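Local coordinates for protein beta-fructofuranosidase (Bifidobacterium adolescentis, PDB 6NOB) that probably hydrolyses terminal beta-fructofuranosides such as sucrose, as a member of glycoside hydrolase family 32, at residues L498-V512 and R617-A631. Numbering follows the deposited sequence.
Sequences LGERLAVHGDGGDMV and RIASSGKIDAVDARA
Two antiparallel strand pairings, one in each sheet of the C-terminal beta-sandwich, join residues 498-512 to 617-631. In one sheet, edge strand 498-501 lies against strand 624-632: Ala631 N donates a hydrogen bond to Glu500 O, Leu502 N to Ala629 O, and Arg501 and Arg630 form a non-hydrogen-bonded pair. In the other, Met511 and Ile618 exchange two backbone hydrogen bonds (Met511 N to Ile618 O, 2.9 Å). Between the sheets Met511 meets Ile624 tip to tip (CE to CD1, 3.9 Å), its SD lies 3.8 Å from Val627 CG2, and Val504 CG2 touches Val627 CG1. Outside the second sheet, Arg617 bends at chi3 (-75°) and presents NH1 in its guanidinium plane to two carboxylates: Asp510 OD2, by its anti lone pair (2.9 Å), and Asp507 OD2, met from above the carboxylate plane (3.0 Å). Val512 CG2 lies over one guanidinium face. A leucine at Arg617 would probably leave these carboxylates, on the first and last residues of the type I' turn, and that of Glu615, another partner, without their shared cation. Across the sandwich, Arg630 grips Asp628 side-on through NE and NH2, while Arg501 stacks on the same carboxylate, Arg501 NE 3.1 Å from Asp628 OD1, with no N-H aimed at it. Asp628 probably offsets the repulsion between two nearly parallel guanidinium groups, and charge pairing across the strands probably supports the backbone ladders on both outer faces.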
ATOM      1  N   LEU A 498      -2.472 -10.784  18.999  1.00 46.72           N
ATOM      2  CA  LEU A 498      -2.441 -12.168  19.461  1.00 46.04           C
ATOM      3  C   LEU A 498      -3.392 -12.349  20.641  1.00 46.87           C
ATOM      4  O   LEU A 498      -3.230 -11.717  21.689  1.00 52.29           O
ATOM      5  CB  LEU A 498      -1.022 -12.583  19.845  1.00 35.40           C
ATOM      6  CG  LEU A 498      -0.189 -13.258  18.755  1.00 44.71           C
ATOM      7  CD1 LEU A 498      -0.101 -12.367  17.526  1.00 38.36           C
ATOM      8  CD2 LEU A 498       1.192 -13.562  19.295  1.00 42.64           C
ATOM      9  N   GLY A 499      -4.374 -13.225  20.465  1.00 47.71           N
ATOM     10  CA  GLY A 499      -5.403 -13.486  21.454  1.00 48.73           C
ATOM     11  C   GLY A 499      -5.179 -14.777  22.219  1.00 47.40           C
ATOM     12  O   GLY A 499      -4.050 -15.222  22.428  1.00 47.86           O
ATOM     13  N   GLU A 500      -6.285 -15.382  22.645  1.00 56.04           N
ATOM     14  CA  GLU A 500      -6.235 -16.580  23.472  1.00 60.53           C
ATOM     15  C   GLU A 500      -5.537 -17.730  22.743  1.00 57.68           C
ATOM     16  O   GLU A 500      -5.649 -17.891  21.524  1.00 60.63           O
ATOM     17  CB  GLU A 500      -7.648 -17.022  23.858  1.00 71.54           C
ATOM     18  CG  GLU A 500      -7.685 -18.096  24.949  1.00 91.10           C
ATOM     19  CD  GLU A 500      -9.063 -18.631  25.151  1.00103.75           C
ATOM     20  OE1 GLU A 500      -9.315 -19.272  26.196  1.00106.09           O
ATOM     21  OE2 GLU A 500      -9.895 -18.407  24.257  1.00106.68           O
ATOM     22  N   ARG A 501      -4.801 -18.529  23.508  1.00 57.53           N
ATOM     23  CA  ARG A 501      -4.247 -19.770  22.987  1.00 57.97           C
ATOM     24  C   ARG A 501      -5.368 -20.696  22.538  1.00 58.56           C
ATOM     25  O   ARG A 501      -6.469 -20.693  23.096  1.00 54.73           O
ATOM     26  CB  ARG A 501      -3.386 -20.459  24.050  1.00 60.92           C
ATOM     27  CG  ARG A 501      -1.936 -20.006  24.063  1.00 69.12           C
ATOM     28  CD  ARG A 501      -1.066 -20.955  23.251  1.00 73.76           C
ATOM     29  NE  ARG A 501       0.336 -20.943  23.668  1.00 80.78           N
ATOM     30  CZ  ARG A 501       1.202 -21.926  23.422  1.00 87.00           C
ATOM     31  NH1 ARG A 501       0.821 -23.008  22.755  1.00 86.58           N
ATOM     32  NH2 ARG A 501       2.459 -21.824  23.835  1.00 91.31           N
ATOM     33  N   LEU A 502      -5.087 -21.462  21.490  1.00 59.15           N
ATOM     34  CA  LEU A 502      -6.031 -22.402  20.908  1.00 56.59           C
ATOM     35  C   LEU A 502      -5.513 -23.817  21.112  1.00 52.93           C
ATOM     36  O   LEU A 502      -4.316 -24.083  20.948  1.00 51.82           O
ATOM     37  CB  LEU A 502      -6.249 -22.122  19.415  1.00 54.72           C
ATOM     38  CG  LEU A 502      -6.831 -20.745  19.093  1.00 55.43           C
ATOM     39  CD1 LEU A 502      -6.865 -20.513  17.591  1.00 51.45           C
ATOM     40  CD2 LEU A 502      -8.215 -20.604  19.708  1.00 44.46           C
ATOM     41  N   ALA A 503      -6.417 -24.711  21.499  1.00 48.55           N
ATOM     42  CA  ALA A 503      -6.042 -26.089  21.774  1.00 58.36           C
ATOM     43  C   ALA A 503      -5.626 -26.799  20.493  1.00 61.27           C
ATOM     44  O   ALA A 503      -6.204 -26.583  19.425  1.00 61.83           O
ATOM     45  CB  ALA A 503      -7.200 -26.833  22.435  1.00 52.01           C
ATOM     46  N   VAL A 504      -4.610 -27.648  20.607  1.00 60.97           N
ATOM     47  CA  VAL A 504      -4.120 -28.457  19.498  1.00 61.90           C
ATOM     48  C   VAL A 504      -4.521 -29.896  19.781  1.00 68.38           C
ATOM     49  O   VAL A 504      -4.011 -30.518  20.721  1.00 71.08           O
ATOM     50  CB  VAL A 504      -2.600 -28.331  19.324  1.00 56.05           C
ATOM     51  CG1 VAL A 504      -2.147 -29.064  18.071  1.00 53.47           C
ATOM     52  CG2 VAL A 504      -2.188 -26.864  19.286  1.00 47.42           C
ATOM     53  N   HIS A 505      -5.443 -30.428  18.983  1.00 65.91           N
ATOM     54  CA  HIS A 505      -5.846 -31.812  19.152  0.50 67.91           C
ATOM     55  C   HIS A 505      -5.399 -32.643  17.959  1.00 64.46           C
ATOM     56  O   HIS A 505      -5.136 -32.133  16.866  1.00 67.20           O
ATOM     57  CB  HIS A 505      -7.358 -31.934  19.378  0.50 69.65           C
ATOM     58  CG  HIS A 505      -7.719 -32.271  20.794  0.50 71.44           C
ATOM     59  ND1 HIS A 505      -7.744 -33.564  21.270  0.50 69.89           N
ATOM     60  CD2 HIS A 505      -8.034 -31.478  21.846  0.50 71.26           C
ATOM     61  CE1 HIS A 505      -8.073 -33.556  22.550  0.50 69.94           C
ATOM     62  NE2 HIS A 505      -8.252 -32.302  22.925  0.50 71.17           N
ATOM     63  N   GLY A 506      -5.268 -33.944  18.203  1.00 67.02           N
ATOM     64  CA  GLY A 506      -4.719 -34.853  17.215  1.00 71.58           C
ATOM     65  C   GLY A 506      -5.796 -35.535  16.387  1.00 78.54           C
ATOM     66  O   GLY A 506      -6.862 -35.885  16.891  1.00 81.96           O
ATOM     67  N   ASP A 507      -5.490 -35.726  15.099  1.00 84.50           N
ATOM     68  CA  ASP A 507      -6.370 -36.412  14.154  1.00 88.47           C
ATOM     69  C   ASP A 507      -5.520 -37.409  13.359  1.00 89.99           C
ATOM     70  O   ASP A 507      -5.329 -37.263  12.150  1.00 88.53           O
ATOM     71  CB  ASP A 507      -7.082 -35.412  13.234  1.00 87.81           C
ATOM     72  CG  ASP A 507      -8.123 -36.071  12.339  1.00 90.88           C
ATOM     73  OD1 ASP A 507      -8.358 -37.291  12.477  1.00 92.92           O
ATOM     74  OD2 ASP A 507      -8.706 -35.365  11.487  1.00 90.72           O
ATOM     75  N   GLY A 508      -5.005 -38.422  14.057  1.00 91.19           N
ATOM     76  CA  GLY A 508      -4.194 -39.456  13.442  1.00 93.43           C
ATOM     77  C   GLY A 508      -3.012 -38.926  12.657  1.00 92.73           C
ATOM     78  O   GLY A 508      -3.038 -38.911  11.422  1.00 92.84           O
ATOM     79  N   GLY A 509      -1.968 -38.486  13.358  1.00 92.21           N
ATOM     80  CA  GLY A 509      -0.822 -37.873  12.725  1.00 91.82           C
ATOM     81  C   GLY A 509      -0.997 -36.419  12.352  1.00 90.24           C
ATOM     82  O   GLY A 509       0.003 -35.699  12.230  1.00 92.51           O
ATOM     83  N   ASP A 510      -2.230 -35.959  12.162  1.00 86.07           N
ATOM     84  CA  ASP A 510      -2.502 -34.554  11.902  1.00 81.17           C
ATOM     85  C   ASP A 510      -2.685 -33.805  13.215  1.00 75.31           C
ATOM     86  O   ASP A 510      -3.339 -34.298  14.139  1.00 78.87           O
ATOM     87  CB  ASP A 510      -3.759 -34.393  11.042  1.00 83.32           C
ATOM     88  CG  ASP A 510      -3.470 -34.476   9.556  1.00 82.65           C
ATOM     89  OD1 ASP A 510      -2.293 -34.648   9.183  1.00 83.48           O
ATOM     90  OD2 ASP A 510      -4.423 -34.363   8.759  1.00 81.51           O
ATOM     91  N   MET A 511      -2.098 -32.617  13.294  1.00 69.26           N
ATOM     92  CA  MET A 511      -2.378 -31.677  14.371  1.00 67.14           C
ATOM     93  C   MET A 511      -3.400 -30.668  13.865  1.00 61.31           C
ATOM     94  O   MET A 511      -3.209 -30.068  12.801  1.00 60.87           O
ATOM     95  CB  MET A 511      -1.104 -30.973  14.839  1.00 64.29           C
ATOM     96  CG  MET A 511      -0.031 -31.920  15.357  1.00 69.38           C
ATOM     97  SD  MET A 511       1.394 -31.064  16.058  1.00 72.13           S
ATOM     98  CE  MET A 511       2.460 -32.449  16.463  1.00 71.95           C
ATOM     99  N   VAL A 512      -4.487 -30.497  14.612  1.00 56.87           N
ATOM    100  CA  VAL A 512      -5.634 -29.714  14.166  1.00 57.53           C
ATOM    101  C   VAL A 512      -5.909 -28.616  15.183  1.00 57.23           C
ATOM    102  O   VAL A 512      -5.921 -28.870  16.394  1.00 59.59           O
ATOM    103  CB  VAL A 512      -6.879 -30.599  13.962  1.00 58.22           C
ATOM    104  CG1 VAL A 512      -8.065 -29.760  13.513  1.00 51.99           C
ATOM    105  CG2 VAL A 512      -6.590 -31.700  12.950  1.00 58.91           C
ATOM    106  N   ARG A 617      -4.248 -27.206   9.896  1.00 49.61           N
ATOM    107  CA  ARG A 617      -3.892 -28.618   9.888  1.00 53.86           C
ATOM    108  C   ARG A 617      -2.407 -28.742   9.591  1.00 58.03           C
ATOM    109  O   ARG A 617      -1.915 -28.150   8.626  1.00 60.16           O
ATOM    110  CB  ARG A 617      -4.724 -29.385   8.853  1.00 47.89           C
ATOM    111  CG  ARG A 617      -4.653 -30.895   8.970  1.00 60.15           C
ATOM    112  CD  ARG A 617      -5.785 -31.556   8.193  1.00 55.63           C
ATOM    113  NE  ARG A 617      -7.070 -31.427   8.877  1.00 56.97           N
ATOM    114  CZ  ARG A 617      -7.623 -32.384   9.616  1.00 64.67           C
ATOM    115  NH1 ARG A 617      -7.004 -33.548   9.771  1.00 65.38           N
ATOM    116  NH2 ARG A 617      -8.794 -32.178  10.203  1.00 69.77           N
ATOM    117  N   ILE A 618      -1.694 -29.501  10.423  1.00 57.69           N
ATOM    118  CA  ILE A 618      -0.242 -29.602  10.353  1.00 58.85           C
ATOM    119  C   ILE A 618       0.150 -31.072  10.337  1.00 57.96           C
ATOM    120  O   ILE A 618      -0.323 -31.854  11.168  1.00 59.29           O
ATOM    121  CB  ILE A 618       0.441 -28.877  11.529  1.00 63.24           C
ATOM    122  CG1 ILE A 618      -0.004 -27.417  11.589  1.00 59.47           C
ATOM    123  CG2 ILE A 618       1.955 -28.970  11.413  1.00 63.88           C
ATOM    124  CD1 ILE A 618       0.231 -26.772  12.930  1.00 61.87           C
ATOM    125  N   ALA A 619       1.017 -31.439   9.396  1.00 58.91           N
ATOM    126  CA  ALA A 619       1.541 -32.791   9.301  1.00 65.04           C
ATOM    127  C   ALA A 619       2.940 -32.729   8.710  1.00 63.15           C
ATOM    128  O   ALA A 619       3.237 -31.874   7.871  1.00 62.83           O
ATOM    129  CB  ALA A 619       0.644 -33.693   8.447  1.00 51.99           C
ATOM    130  N   SER A 620       3.794 -33.649   9.153  1.00 62.11           N
ATOM    131  CA  SER A 620       5.175 -33.703   8.700  1.00 61.64           C
ATOM    132  C   SER A 620       5.645 -35.150   8.674  1.00 63.37           C
ATOM    133  O   SER A 620       5.289 -35.943   9.550  1.00 71.14           O
ATOM    134  CB  SER A 620       6.090 -32.865   9.603  1.00 60.29           C
ATOM    135  OG  SER A 620       7.455 -33.040   9.266  1.00 58.18           O
ATOM    136  N   SER A 621       6.429 -35.487   7.645  1.00 64.06           N
ATOM    137  CA  SER A 621       7.127 -36.766   7.607  1.00 63.77           C
ATOM    138  C   SER A 621       8.258 -36.817   8.624  1.00 65.36           C
ATOM    139  O   SER A 621       8.726 -37.912   8.965  1.00 68.00           O
ATOM    140  CB  SER A 621       7.693 -37.027   6.210  1.00 62.64           C
ATOM    141  OG  SER A 621       6.721 -36.837   5.196  1.00 65.85           O
ATOM    142  N   GLY A 622       8.717 -35.664   9.090  1.00 67.40           N
ATOM    143  CA  GLY A 622       9.674 -35.540  10.176  1.00 67.23           C
ATOM    144  C   GLY A 622       8.981 -35.303  11.501  1.00 66.68           C
ATOM    145  O   GLY A 622       7.879 -35.806  11.749  1.00 66.49           O
ATOM    146  N   LYS A 623       9.624 -34.526  12.364  1.00 68.91           N
ATOM    147  CA  LYS A 623       9.100 -34.254  13.694  1.00 68.83           C
ATOM    148  C   LYS A 623       8.697 -32.791  13.820  1.00 63.58           C
ATOM    149  O   LYS A 623       9.390 -31.898  13.322  1.00 52.88           O
ATOM    150  CB  LYS A 623      10.125 -34.605  14.776  1.00 72.96           C
ATOM    151  CG  LYS A 623       9.593 -34.433  16.192  1.00 79.56           C
ATOM    152  CD  LYS A 623      10.690 -34.004  17.157  1.00 83.36           C
ATOM    153  CE  LYS A 623      10.217 -34.061  18.607  1.00 84.69           C
ATOM    154  NZ  LYS A 623      11.297 -34.507  19.534  1.00 86.89           N
ATOM    155  N   ILE A 624       7.565 -32.559  14.480  1.00 65.26           N
ATOM    156  CA  ILE A 624       7.112 -31.220  14.840  1.00 60.70           C
ATOM    157  C   ILE A 624       7.490 -30.987  16.296  1.00 65.36           C
ATOM    158  O   ILE A 624       7.063 -31.736  17.183  1.00 73.49           O
ATOM    159  CB  ILE A 624       5.598 -31.057  14.622  1.00 56.30           C
ATOM    160  CG1 ILE A 624       5.246 -31.253  13.146  1.00 57.31           C
ATOM    161  CG2 ILE A 624       5.130 -29.690  15.099  1.00 48.56           C
ATOM    162  CD1 ILE A 624       3.880 -31.858  12.915  1.00 54.12           C
ATOM    163  N   ASP A 625       8.301 -29.958  16.546  1.00 66.48           N
ATOM    164  CA  ASP A 625       8.782 -29.706  17.900  1.00 63.59           C
ATOM    165  C   ASP A 625       7.714 -29.040  18.763  1.00 60.24           C
ATOM    166  O   ASP A 625       7.489 -29.450  19.906  1.00 63.15           O
ATOM    167  CB  ASP A 625      10.051 -28.850  17.864  1.00 64.07           C
ATOM    168  CG  ASP A 625      11.314 -29.678  17.672  1.00 65.70           C
ATOM    169  OD1 ASP A 625      11.317 -30.868  18.053  1.00 62.74           O
ATOM    170  OD2 ASP A 625      12.307 -29.132  17.144  1.00 66.62           O
ATOM    171  N   ALA A 626       7.046 -28.015  18.237  1.00 56.72           N
ATOM    172  CA  ALA A 626       6.085 -27.266  19.035  1.00 55.22           C
ATOM    173  C   ALA A 626       5.097 -26.564  18.116  1.00 52.46           C
ATOM    174  O   ALA A 626       5.399 -26.269  16.956  1.00 50.28           O
ATOM    175  CB  ALA A 626       6.783 -26.246  19.943  1.00 50.14           C
ATOM    176  N   VAL A 627       3.908 -26.296  18.660  1.00 51.69           N
ATOM    177  CA  VAL A 627       2.851 -25.573  17.958  1.00 53.13           C
ATOM    178  C   VAL A 627       2.254 -24.554  18.920  1.00 52.51           C
ATOM    179  O   VAL A 627       1.727 -24.926  19.974  1.00 60.17           O
ATOM    180  CB  VAL A 627       1.754 -26.513  17.423  1.00 51.19           C
ATOM    181  CG1 VAL A 627       0.555 -25.711  16.939  1.00 45.57           C
ATOM    182  CG2 VAL A 627       2.297 -27.385  16.300  1.00 48.91           C
ATOM    183  N   ASP A 628       2.330 -23.275  18.556  1.00 48.56           N
ATOM    184  CA  ASP A 628       1.775 -22.173  19.343  1.00 47.44           C
ATOM    185  C   ASP A 628       0.737 -21.485  18.463  1.00 44.18           C
ATOM    186  O   ASP A 628       1.090 -20.681  17.596  1.00 48.62           O
ATOM    187  CB  ASP A 628       2.878 -21.212  19.788  1.00 48.70           C
ATOM    188  CG  ASP A 628       2.347 -19.977  20.503  1.00 51.42           C
ATOM    189  OD1 ASP A 628       1.150 -19.940  20.856  1.00 57.12           O
ATOM    190  OD2 ASP A 628       3.140 -19.037  20.719  1.00 53.68           O
ATOM    191  N   ALA A 629      -0.537 -21.805  18.677  1.00 47.22           N
ATOM    192  CA  ALA A 629      -1.634 -21.257  17.891  1.00 45.58           C
ATOM    193  C   ALA A 629      -2.517 -20.401  18.785  1.00 47.55           C
ATOM    194  O   ALA A 629      -2.833 -20.796  19.913  1.00 43.72           O
ATOM    195  CB  ALA A 629      -2.456 -22.370  17.237  1.00 42.82           C
ATOM    196  N   ARG A 630      -2.909 -19.231  18.280  1.00 47.63           N
ATOM    197  CA  ARG A 630      -3.700 -18.278  19.046  1.00 48.25           C
ATOM    198  C   ARG A 630      -4.726 -17.617  18.139  1.00 47.49           C
ATOM    199  O   ARG A 630      -4.477 -17.393  16.951  1.00 45.94           O
ATOM    200  CB  ARG A 630      -2.822 -17.191  19.695  1.00 45.43           C
ATOM    201  CG  ARG A 630      -1.702 -17.721  20.578  1.00 54.26           C
ATOM    202  CD  ARG A 630      -0.850 -16.604  21.155  1.00 53.59           C
ATOM    203  NE  ARG A 630       0.503 -17.073  21.437  1.00 56.09           N
ATOM    204  CZ  ARG A 630       1.382 -16.429  22.199  1.00 53.80           C
ATOM    205  NH1 ARG A 630       1.055 -15.277  22.771  1.00 42.48           N
ATOM    206  NH2 ARG A 630       2.589 -16.940  22.389  1.00 55.01           N
ATOM    207  N   ALA A 631      -5.881 -17.295  18.717  1.00 47.85           N
ATOM    208  CA  ALA A 631      -6.893 -16.533  18.004  1.00 50.98           C
ATOM    209  C   ALA A 631      -6.383 -15.129  17.701  1.00 48.77           C
ATOM    210  O   ALA A 631      -5.630 -14.536  18.477  1.00 49.02           O
ATOM    211  CB  ALA A 631      -8.181 -16.456  18.824  1.00 40.59           C
TER
HETATM  212  O   HOH W   1      -1.521 -23.396  20.947  1.00 52.38           O
HETATM  213  O   HOH W   2       2.953 -35.252  11.865  1.00 51.53           O